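Local coordinates for succinate-semialdehyde dehydrogenase (Streptococcus pyogenes MGAS1882, PDB 4OGD), which probably catalyses the NADP+-dependent oxidation of succinic semialdehyde to succinate, at residues Glu101-Thr106 / Phe146-Pro151; Leu184-Ser187 / Gln193-Ala196; Lys249-Ser254 / Thr284-Thr289; Gly427-Lys430 / Gly435-Leu438. One frame throughout, in Å; residues are numbered along the deposited sequence.

How the contacts relate
Contacts 1 and 2 are buried, wholly apolar contacts between the methyl groups of branched side chains, and both involve helices of the Rossmann-type cofactor domain; their centres lie about 26 Å apart. Contact 3 sits across the chain's centre from both, its centre about 42 Å from the centres of contacts 1 and 2, where two helices beside the other large sheet meet; it is only partly buried and mixes apolar wedging with a threonine hydroxyl at a tyrosine ring. Contact 4, nearest the centre of the chain, is buried but polar, held by one arginine and a water, and reaches the second subunit. Contacts 1 and 4 share a neighbour, helix 136-148: contact 1 uses its end, while Arg140 within it pairs with Glu437 of contact 4.

Contact 1: Glu101-Thr106 / Phe146-Pro151; sequences EFLMST and FIVGNP
Leu103, in the last turn of helix 78-103, reaches across to Ile147 and Val148 at the end of helix 136-148. The second helix is the connection of a Rossmann-type beta-alpha-beta crossover, carrying the chain from strand 124-128 to the parallel strand 152-155. Along Leu103, CB and CG stay back from the other helix, and the two methyls do the touching. With CG anti to the carbonyl carbon (chi1 -77°) and CD1 continuing the chain away from CA, Leu103 CD1 arrives at Ile147 CG2 at 4.1 Å, and it also lies 4.2 Å from Ile147 O. Leu103 CD2 branches off to the other neighbour and meets Val148 CG2 at 3.8 Å, the two side chains crossing at about a right angle. One leucine fork therefore spans two consecutive residues of the helix. Leu45 and Phe443 pack on Leu103 as well, while Leu52 covers Ile147 and Arg48 NH2 binds Ile147 O. Just beyond, Gly149 with its positive phi (106°) is the C-prime residue of a Schellman motif: Asn150 N bonds back to Asn145 O. Asn150 then pins the turn with its amide, OD1 accepting from the backbone N of Thr122 and Gly123. The remaining bond of the Schellman pair runs from Gly149 N to Phe146 O, 3.2 Å long.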
loop_
_atom_site.group_PDB
_atom_site.type_symbol
_atom_site.label_atom_id
_atom_site.label_comp_id
_atom_site.label_asym_id
_atom_site.label_seq_id
_atom_site.Cartn_x
_atom_site.Cartn_y
_atom_site.Cartn_z
ATOM N N GLU A 101 22.008 -1.003 -6.572
ATOM C CA GLU A 101 21.359 -2.308 -6.591
ATOM C C GLU A 101 19.836 -2.180 -6.487
ATOM O O GLU A 101 19.083 -2.872 -7.181
ATOM C CB GLU A 101 21.878 -3.175 -5.439
ATOM C CG GLU A 101 21.143 -4.510 -5.326
ATOM C CD GLU A 101 21.530 -5.299 -4.091
ATOM O OE1 GLU A 101 22.640 -5.079 -3.565
ATOM O OE2 GLU A 101 20.717 -6.132 -3.641
ATOM N N PHE A 102 19.388 -1.293 -5.608
ATOM C CA PHE A 102 17.957 -1.150 -5.347
ATOM C C PHE A 102 17.222 -0.426 -6.475
ATOM O O PHE A 102 16.005 -0.561 -6.609
ATOM C CB PHE A 102 17.720 -0.423 -4.023
ATOM C CG PHE A 102 18.000 -1.258 -2.798
ATOM C CD1 PHE A 102 18.454 -2.574 -2.905
ATOM C CD2 PHE A 102 17.794 -0.722 -1.535
ATOM C CE1 PHE A 102 18.702 -3.331 -1.770
ATOM C CE2 PHE A 102 18.033 -1.474 -0.393
ATOM C CZ PHE A 102 18.489 -2.782 -0.512
ATOM N N LEU A 103 17.957 0.347 -7.273
ATOM C CA LEU A 103 17.362 1.116 -8.374
ATOM C C LEU A 103 17.493 0.440 -9.737
ATOM O O LEU A 103 16.964 0.937 -10.734
ATOM C CB LEU A 103 17.998 2.504 -8.437
ATOM C CG LEU A 103 17.527 3.502 -7.387
ATOM C CD1 LEU A 103 18.431 4.722 -7.346
ATOM C CD2 LEU A 103 16.093 3.909 -7.702
ATOM N N MET A 104 18.204 -0.683 -9.780
ATOM C CA MET A 104 18.412 -1.401 -11.036
ATOM C C MET A 104 17.096 -1.799 -11.709
ATOM O O MET A 104 16.124 -2.153 -11.038
ATOM C CB MET A 104 19.246 -2.652 -10.770
ATOM C CG MET A 104 19.906 -3.247 -11.998
ATOM S SD MET A 104 20.877 -4.704 -11.563
ATOM C CE MET A 104 20.857 -4.622 -9.778
ATOM N N SER A 105 17.069 -1.734 -13.039
ATOM C CA SER A 105 15.940 -2.244 -13.808
ATOM C C SER A 105 15.737 -3.721 -13.493
ATOM O O SER A 105 16.694 -4.437 -13.184
ATOM C CB SER A 105 16.211 -2.061 -15.306
ATOM O OG SER A 105 15.128 -2.516 -16.094
ATOM N N THR A 106 14.493 -4.177 -13.571
ATOM C CA THR A 106 14.164 -5.572 -13.295
ATOM C C THR A 106 13.614 -6.267 -14.535
ATOM O O THR A 106 12.495 -5.994 -14.954
ATOM C CB THR A 106 13.112 -5.675 -12.168
ATOM O OG1 THR A 106 13.638 -5.087 -10.974
ATOM C CG2 THR A 106 12.750 -7.134 -11.894
ATOM N N PHE A 146 14.867 9.820 -0.376
ATOM C CA PHE A 146 15.869 10.740 -0.891
ATOM C C PHE A 146 16.662 10.068 -2.011
ATOM O O PHE A 146 16.907 10.669 -3.067
ATOM C CB PHE A 146 16.785 11.173 0.248
ATOM C CG PHE A 146 17.867 12.136 -0.160
ATOM C CD1 PHE A 146 17.550 13.368 -0.716
ATOM C CD2 PHE A 146 19.202 11.816 0.050
ATOM C CE1 PHE A 146 18.550 14.261 -1.078
ATOM C CE2 PHE A 146 20.208 12.702 -0.307
ATOM C CZ PHE A 146 19.878 13.924 -0.874
ATOM N N ILE A 147 17.046 8.814 -1.794
ATOM C CA ILE A 147 17.776 8.065 -2.811
ATOM C C ILE A 147 16.998 7.922 -4.141
ATOM O O ILE A 147 17.546 8.195 -5.210
ATOM C CB ILE A 147 18.250 6.695 -2.277
ATOM C CG1 ILE A 147 19.357 6.894 -1.233
ATOM C CG2 ILE A 147 18.737 5.813 -3.414
ATOM C CD1 ILE A 147 20.573 7.663 -1.766
ATOM N N VAL A 148 15.731 7.515 -4.083
ATOM C CA VAL A 148 14.963 7.368 -5.330
ATOM C C VAL A 148 14.667 8.722 -5.982
ATOM O O VAL A 148 14.507 8.815 -7.206
ATOM C CB VAL A 148 13.661 6.549 -5.160
ATOM C CG1 VAL A 148 12.565 7.389 -4.534
ATOM C CG2 VAL A 148 13.187 6.031 -6.519
ATOM N N GLY A 149 14.625 9.777 -5.172
ATOM C CA GLY A 149 14.353 11.108 -5.691
ATOM C C GLY A 149 12.960 11.651 -5.398
ATOM O O GLY A 149 12.433 12.438 -6.174
ATOM N N ASN A 150 12.359 11.218 -4.294
ATOM C CA ASN A 150 11.101 11.795 -3.812
ATOM C C ASN A 150 11.421 12.810 -2.728
ATOM O O ASN A 150 11.803 12.413 -1.616
ATOM C CB ASN A 150 10.200 10.728 -3.166
ATOM C CG ASN A 150 9.627 9.732 -4.156
ATOM O OD1 ASN A 150 9.430 10.033 -5.323
ATOM N ND2 ASN A 150 9.340 8.531 -3.674
ATOM N N PRO A 151 11.280 14.117 -3.027
ATOM C CA PRO A 151 11.445 15.112 -1.959
ATOM C C PRO A 151 10.431 14.854 -0.840
ATOM O O PRO A 151 9.354 14.302 -1.101
ATOM C CB PRO A 151 11.142 16.446 -2.668
ATOM C CG PRO A 151 11.396 16.168 -4.138
ATOM C CD PRO A 151 10.889 14.743 -4.306
#

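Contact 2: Leu184-Ser187 / Gln193-Ala196; sequences LFIS and QVIA
Val194 of helix 188-196 packs against Leu184 and Ile186, which lie in the short link between strand 181-183 and that helix. This is the long crossover of the Rossmann fold: the chain leaves the outermost strand, 181-183, and passes through the helix to strand 200-206, on the other side of strand 124-128. The first shell is three methyl groups. Val194 CG2 serves both partners, standing 4.2 Å from Ile186 CD1 and 4.3 Å from Leu184 CD1. Ile186 gets there by setting CG1 between its backbone N and carbonyl carbon (chi1 55°) and then running straight on to CD1, so that its side chain crosses Val194 at about a right angle. One shell out, Leu25 of helix 22-41 touches both Leu184 and Val194, and Leu126 of strand 124-128 backs the valine from the sheet. The backbone sets the spacing of the two loop residues. Phe185 is the centre of an inverse gamma turn, closed by a weak bond from Ile186 N to Leu184 O of 2.9 Å; its ring meets Tyr3 and Phe17 instead of the helix. Ser187 next occupies the N-cap, its OG capping the helix while its N bonds Gln190 OE1. Across the turn the two loop residues touch each other too, Leu184 CD1 lying 3.8 Å from Ile186 CD1.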
loop_
_atom_site.group_PDB
_atom_site.type_symbol
_atom_site.label_atom_id
_atom_site.label_comp_id
_atom_site.label_asym_id
_atom_site.label_seq_id
_atom_site.Cartn_x
_atom_site.Cartn_y
_atom_site.Cartn_z
ATOM N N LEU A 184 7.640 20.892 8.616
ATOM C CA LEU A 184 6.434 21.717 8.580
ATOM C C LEU A 184 5.833 21.905 9.971
ATOM O O LEU A 184 5.224 20.981 10.521
ATOM C CB LEU A 184 5.377 21.078 7.673
ATOM C CG LEU A 184 5.784 20.542 6.305
ATOM C CD1 LEU A 184 4.570 19.921 5.625
ATOM C CD2 LEU A 184 6.377 21.641 5.432
ATOM N N PHE A 185 6.004 23.091 10.552
ATOM C CA PHE A 185 5.339 23.398 11.811
ATOM C C PHE A 185 3.909 23.814 11.476
ATOM O O PHE A 185 3.589 25.003 11.435
ATOM C CB PHE A 185 6.066 24.523 12.564
ATOM C CG PHE A 185 7.359 24.092 13.228
ATOM C CD1 PHE A 185 7.436 22.892 13.926
ATOM C CD2 PHE A 185 8.490 24.893 13.159
ATOM C CE1 PHE A 185 8.612 22.498 14.534
ATOM C CE2 PHE A 185 9.676 24.506 13.775
ATOM C CZ PHE A 185 9.736 23.306 14.463
ATOM N N ILE A 186 3.050 22.832 11.210
ATOM C CA ILE A 186 1.702 23.117 10.724
ATOM C C ILE A 186 0.581 22.501 11.564
ATOM O O ILE A 186 0.804 21.595 12.378
ATOM C CB ILE A 186 1.523 22.672 9.252
ATOM C CG1 ILE A 186 1.890 21.193 9.095
ATOM C CG2 ILE A 186 2.363 23.552 8.318
ATOM C CD1 ILE A 186 1.517 20.617 7.734
ATOM N N SER A 187 -0.633 23.000 11.347
ATOM C CA SER A 187 -1.815 22.525 12.057
ATOM C C SER A 187 -2.360 21.292 11.366
ATOM O O SER A 187 -1.972 20.988 10.242
ATOM C CB SER A 187 -2.893 23.597 12.024
ATOM O OG SER A 187 -3.342 23.779 10.695
ATOM N N GLN A 193 -4.666 19.753 3.963
ATOM C CA GLN A 193 -4.393 20.432 2.704
ATOM C C GLN A 193 -3.192 19.822 1.988
ATOM O O GLN A 193 -3.200 19.677 0.766
ATOM C CB GLN A 193 -4.135 21.917 2.947
ATOM C CG GLN A 193 -5.324 22.688 3.485
ATOM C CD GLN A 193 -4.948 24.113 3.857
ATOM O OE1 GLN A 193 -4.940 24.479 5.033
ATOM N NE2 GLN A 193 -4.618 24.920 2.856
ATOM N N VAL A 194 -2.163 19.469 2.750
ATOM C CA VAL A 194 -0.978 18.835 2.175
ATOM C C VAL A 194 -1.368 17.511 1.506
ATOM O O VAL A 194 -0.968 17.229 0.380
ATOM C CB VAL A 194 0.142 18.635 3.231
ATOM C CG1 VAL A 194 1.288 17.801 2.663
ATOM C CG2 VAL A 194 0.670 19.996 3.701
ATOM N N ILE A 195 -2.191 16.724 2.190
ATOM C CA ILE A 195 -2.600 15.422 1.667
ATOM C C ILE A 195 -3.439 15.566 0.395
ATOM O O ILE A 195 -3.349 14.743 -0.520
ATOM C CB ILE A 195 -3.350 14.616 2.742
ATOM C CG1 ILE A 195 -2.415 14.354 3.925
ATOM C CG2 ILE A 195 -3.846 13.278 2.175
ATOM C CD1 ILE A 195 -3.057 13.614 5.111
ATOM N N ALA A 196 -4.227 16.634 0.323
ATOM C CA ALA A 196 -5.081 16.870 -0.836
ATOM C C ALA A 196 -4.349 17.548 -1.993
ATOM O O ALA A 196 -4.912 17.726 -3.068
ATOM C CB ALA A 196 -6.294 17.696 -0.429
#

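Contact 3: Lys249-Ser254 / Thr284-Thr289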
loop_
_atom_site.group_PDB
_atom_site.type_symbol
_atom_site.label_atom_id
_atom_site.label_comp_id
_atom_site.label_asym_id
_atom_site.label_seq_id
_atom_site.Cartn_x
_atom_site.Cartn_y
_atom_site.Cartn_z
ATOM N N LYS A 249 18.646 -11.773 31.410
ATOM C CA LYS A 249 19.539 -10.764 30.859
ATOM C C LYS A 249 18.877 -9.810 29.869
ATOM O O LYS A 249 19.394 -8.721 29.625
ATOM C CB LYS A 249 20.761 -11.441 30.239
ATOM C CG LYS A 249 21.590 -12.170 31.292
ATOM C CD LYS A 249 22.782 -12.906 30.721
ATOM C CE LYS A 249 23.677 -13.382 31.864
ATOM N NZ LYS A 249 24.888 -14.100 31.387
ATOM N N VAL A 250 17.735 -10.204 29.308
ATOM C CA VAL A 250 17.079 -9.347 28.320
ATOM C C VAL A 250 15.842 -8.628 28.846
ATOM O O VAL A 250 15.304 -7.745 28.173
ATOM C CB VAL A 250 16.704 -10.114 27.026
ATOM C CG1 VAL A 250 17.877 -10.952 26.536
ATOM C CG2 VAL A 250 15.465 -10.979 27.241
ATOM N N LEU A 251 15.393 -8.978 30.050
ATOM C CA LEU A 251 14.096 -8.483 30.523
ATOM C C LEU A 251 14.014 -6.966 30.714
ATOM O O LEU A 251 13.011 -6.357 30.336
ATOM C CB LEU A 251 13.637 -9.209 31.795
ATOM C CG LEU A 251 13.138 -10.649 31.660
ATOM C CD1 LEU A 251 12.760 -11.177 33.033
ATOM C CD2 LEU A 251 11.944 -10.776 30.711
ATOM N N TYR A 252 15.050 -6.358 31.300
ATOM C CA TYR A 252 15.018 -4.920 31.557
ATOM C C TYR A 252 14.864 -4.159 30.243
ATOM O O TYR A 252 13.969 -3.328 30.095
ATOM C CB TYR A 252 16.282 -4.458 32.294
ATOM C CG TYR A 252 16.129 -3.080 32.896
ATOM C CD1 TYR A 252 15.781 -2.922 34.229
ATOM C CD2 TYR A 252 16.308 -1.938 32.124
ATOM C CE1 TYR A 252 15.628 -1.662 34.787
ATOM C CE2 TYR A 252 16.149 -0.676 32.665
ATOM C CZ TYR A 252 15.814 -0.545 33.997
ATOM O OH TYR A 252 15.660 0.712 34.535
ATOM N N PHE A 253 15.729 -4.464 29.285
ATOM C CA PHE A 253 15.622 -3.857 27.964
ATOM C C PHE A 253 14.247 -4.099 27.352
ATOM O O PHE A 253 13.629 -3.179 26.805
ATOM C CB PHE A 253 16.689 -4.409 27.019
ATOM C CG PHE A 253 16.416 -4.111 25.571
ATOM C CD1 PHE A 253 16.739 -2.875 25.032
ATOM C CD2 PHE A 253 15.811 -5.058 24.754
ATOM C CE1 PHE A 253 16.469 -2.589 23.702
ATOM C CE2 PHE A 253 15.534 -4.776 23.427
ATOM C CZ PHE A 253 15.863 -3.548 22.900
ATOM N N SER A 254 13.769 -5.333 27.448
ATOM C CA SER A 254 12.565 -5.711 26.707
ATOM C C SER A 254 11.329 -4.904 27.049
ATOM O O SER A 254 10.500 -4.669 26.171
ATOM C CB SER A 254 12.281 -7.208 26.844
ATOM O OG SER A 254 13.302 -7.944 26.191
ATOM N N THR A 284 9.866 -8.992 38.824
ATOM C CA THR A 284 9.915 -8.096 39.977
ATOM C C THR A 284 11.356 -7.728 40.335
ATOM O O THR A 284 11.672 -6.554 40.563
ATOM C CB THR A 284 9.214 -8.729 41.192
ATOM O OG1 THR A 284 7.820 -8.905 40.892
ATOM C CG2 THR A 284 9.355 -7.826 42.418
ATOM N N LYS A 285 12.226 -8.731 40.364
ATOM C CA LYS A 285 13.643 -8.520 40.653
ATOM C C LYS A 285 14.256 -7.538 39.663
ATOM O O LYS A 285 14.950 -6.592 40.045
ATOM C CB LYS A 285 14.391 -9.851 40.584
ATOM C CG LYS A 285 15.903 -9.733 40.762
ATOM C CD LYS A 285 16.584 -11.050 40.432
ATOM C CE LYS A 285 18.082 -10.986 40.626
ATOM N NZ LYS A 285 18.731 -12.201 40.062
ATOM N N VAL A 286 13.977 -7.757 38.384
ATOM C CA VAL A 286 14.528 -6.917 37.322
ATOM C C VAL A 286 14.012 -5.477 37.403
ATOM O O VAL A 286 14.777 -4.516 37.288
ATOM C CB VAL A 286 14.202 -7.527 35.936
ATOM C CG1 VAL A 286 14.442 -6.516 34.822
ATOM C CG2 VAL A 286 15.027 -8.792 35.700
ATOM N N PHE A 287 12.706 -5.338 37.608
ATOM C CA PHE A 287 12.071 -4.033 37.702
ATOM C C PHE A 287 12.573 -3.238 38.909
ATOM O O PHE A 287 12.636 -2.008 38.864
ATOM C CB PHE A 287 10.543 -4.188 37.721
ATOM C CG PHE A 287 9.915 -4.219 36.341
ATOM C CD1 PHE A 287 10.525 -4.899 35.296
ATOM C CD2 PHE A 287 8.721 -3.562 36.103
ATOM C CE1 PHE A 287 9.942 -4.920 34.022
ATOM C CE2 PHE A 287 8.129 -3.576 34.838
ATOM C CZ PHE A 287 8.741 -4.254 33.804
ATOM N N LYS A 288 12.955 -3.944 39.974
ATOM C CA LYS A 288 13.479 -3.290 41.175
ATOM C C LYS A 288 14.817 -2.604 40.951
ATOM O O LYS A 288 15.187 -1.700 41.702
ATOM C CB LYS A 288 13.613 -4.301 42.316
ATOM C CG LYS A 288 12.320 -4.503 43.091
ATOM C CD LYS A 288 12.457 -5.668 44.064
ATOM C CE LYS A 288 11.232 -5.794 44.947
ATOM N NZ LYS A 288 11.372 -6.946 45.884
ATOM N N THR A 289 15.533 -3.025 39.914
ATOM C CA THR A 289 16.854 -2.472 39.637
ATOM C C THR A 289 16.803 -1.107 38.968
ATOM O O THR A 289 17.827 -0.439 38.855
ATOM C CB THR A 289 17.710 -3.418 38.769
ATOM O OG1 THR A 289 17.172 -3.490 37.441
ATOM C CG2 THR A 289 17.753 -4.804 39.378
#
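Helices 244-256 and 276-288 follow neighbouring parallel strands, 235-238 and 268-272, of the seven-stranded sheet, the first helix being the connection of a beta-alpha-beta crossover; they meet where Val286 presses between Leu251 and Tyr252. The backbones are close, with Tyr252 CA and Val286 CA 6.1 Å apart. Val286 CG1 comes down on the main chain itself, 3.6 Å from Tyr252 N, and touches Tyr252 CB at 3.7 Å and Leu251 CB at 4.1 Å. The tyrosine ring then swings alongside the end of the second helix: with CG anti to the backbone N (chi1 -165°), its CD1 edge faces Val286 O in the plane of the ring. Thr289 OG1 approaches the same part of the ring obliquely, 3.5 Å from Tyr252 CD1. Tyr252 OH bonds Thr301 O, which ties down the far end of the ring, and on the outer side Lys285 NZ forms a salt bridge with Glu248 OE2. Two donors of Thr289 grip the carbonyl that the ring edge faces: its N at 3.1 Å from Val286 O, and its OG1, lying in the carbonyl plane, at 2.6 Å from the same oxygen.

Contact 4: Gly427-Lys430 / Gly435-Leu438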
loop_
_atom_site.group_PDB
_atom_site.type_symbol
_atom_site.label_atom_id
_atom_site.label_comp_id
_atom_site.label_asym_id
_atom_site.label_seq_id
_atom_site.Cartn_x
_atom_site.Cartn_y
_atom_site.Cartn_z
ATOM N N GLY A 427 7.640 -3.833 10.270
ATOM C CA GLY A 427 6.241 -3.462 10.121
ATOM C C GLY A 427 5.325 -4.504 10.716
ATOM O O GLY A 427 5.783 -5.545 11.187
ATOM N N GLY A 428 4.025 -4.220 10.694
ATOM C CA GLY A 428 3.069 -5.093 11.348
ATOM C C GLY A 428 1.860 -5.453 10.500
ATOM O O GLY A 428 1.842 -5.272 9.271
ATOM N N ILE A 429 0.849 -5.998 11.177
ATOM C CA ILE A 429 -0.446 -6.295 10.576
ATOM C C ILE A 429 -1.517 -5.836 11.565
ATOM O O ILE A 429 -1.192 -5.272 12.615
ATOM C CB ILE A 429 -0.614 -7.804 10.288
ATOM C CG1 ILE A 429 -0.483 -8.603 11.584
ATOM C CG2 ILE A 429 0.419 -8.262 9.257
ATOM C CD1 ILE A 429 -0.759 -10.114 11.430
ATOM N N LYS A 430 -2.784 -6.075 11.230
ATOM C CA LYS A 430 -3.908 -5.654 12.077
ATOM C C LYS A 430 -3.817 -4.156 12.398
ATOM O O LYS A 430 -3.510 -3.356 11.501
ATOM C CB LYS A 430 -4.021 -6.535 13.339
ATOM C CG LYS A 430 -4.200 -8.026 13.005
ATOM C CD LYS A 430 -4.352 -8.892 14.264
ATOM C CE LYS A 430 -4.354 -10.391 13.925
ATOM N NZ LYS A 430 -4.469 -11.238 15.175
ATOM N N GLY A 435 2.465 -2.275 5.297
ATOM C CA GLY A 435 3.678 -1.798 4.654
ATOM C C GLY A 435 4.883 -2.136 5.513
ATOM O O GLY A 435 4.755 -2.558 6.670
ATOM N N ARG A 436 6.075 -1.951 4.954
ATOM C CA ARG A 436 7.303 -2.268 5.669
ATOM C C ARG A 436 8.292 -1.137 5.468
ATOM O O ARG A 436 8.317 -0.507 4.407
ATOM C CB ARG A 436 7.909 -3.586 5.163
ATOM C CG ARG A 436 7.046 -4.821 5.410
ATOM C CD ARG A 436 7.054 -5.163 6.898
ATOM N NE ARG A 436 6.286 -6.357 7.273
ATOM C CZ ARG A 436 4.996 -6.367 7.607
ATOM N NH1 ARG A 436 4.270 -5.255 7.568
ATOM N NH2 ARG A 436 4.425 -7.503 7.984
ATOM N N GLU A 437 9.084 -0.866 6.498
ATOM C CA GLU A 437 10.184 0.090 6.398
ATOM C C GLU A 437 11.512 -0.617 6.647
ATOM O O GLU A 437 11.545 -1.677 7.273
ATOM C CB GLU A 437 9.966 1.277 7.351
ATOM C CG GLU A 437 8.823 2.177 6.869
ATOM C CD GLU A 437 8.517 3.362 7.767
ATOM O OE1 GLU A 437 9.226 3.594 8.779
ATOM O OE2 GLU A 437 7.551 4.086 7.442
ATOM N N LEU A 438 12.596 -0.025 6.144
ATOM C CA LEU A 438 13.927 -0.648 6.165
ATOM C C LEU A 438 14.008 -1.893 5.268
ATOM O O LEU A 438 12.988 -2.356 4.737
ATOM C CB LEU A 438 14.425 -0.919 7.601
ATOM C CG LEU A 438 14.552 0.335 8.482
ATOM C CD1 LEU A 438 14.980 -0.037 9.898
ATOM C CD2 LEU A 438 15.530 1.351 7.875
HETATM O O HOH W 1 3.660 -1.636 9.185
#
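The chain doubles back so that Gly427 and Arg436 come within 4.7 Å of each other at CA, with Gly427 almost fully extended (phi 173°). The first segment runs into the short strand 429-430, paired with strand 386-387, and the chain returns through strand 433-434, the outermost, antiparallel strand of the Rossmann-type sheet. Arg436 lies along the main chain of 427-428. Its side chain is bent at chi2 (-72°), which takes Arg436 CD past the main chain of Gly427, 3.7 Å from Gly427 CA, and lays one guanidinium face over the Gly427 carbonyl carbon, offset toward the rim; having no side chain, Gly427 permits so close an approach. Arg436 NH1 makes two bonds to the backbone. Arg436 NH1 donates to Gly428 O at 3.0 Å, tilted 22° from the carbonyl plane, and also to Gly435 O at 2.9 Å, from above the plane of the Gly435 carbonyl. Two backbone oxygens, one from each segment, thus fix the rotation of the group. Ile429 CG2 stands near the guanidinium edge, 4.3 Å from Arg436 NH2. Nearer the backbone, Arg436 NE donates to Glu449 O of the second subunit, which places this arginine at the dimer interface. The next residue, Glu437, forms a salt bridge through OE1 with Arg140 NE of helix 136-148. A water bridges the two segments: it accepts from Gly428 N at 3.0 Å and donates to Gly435 O at 2.9 Å.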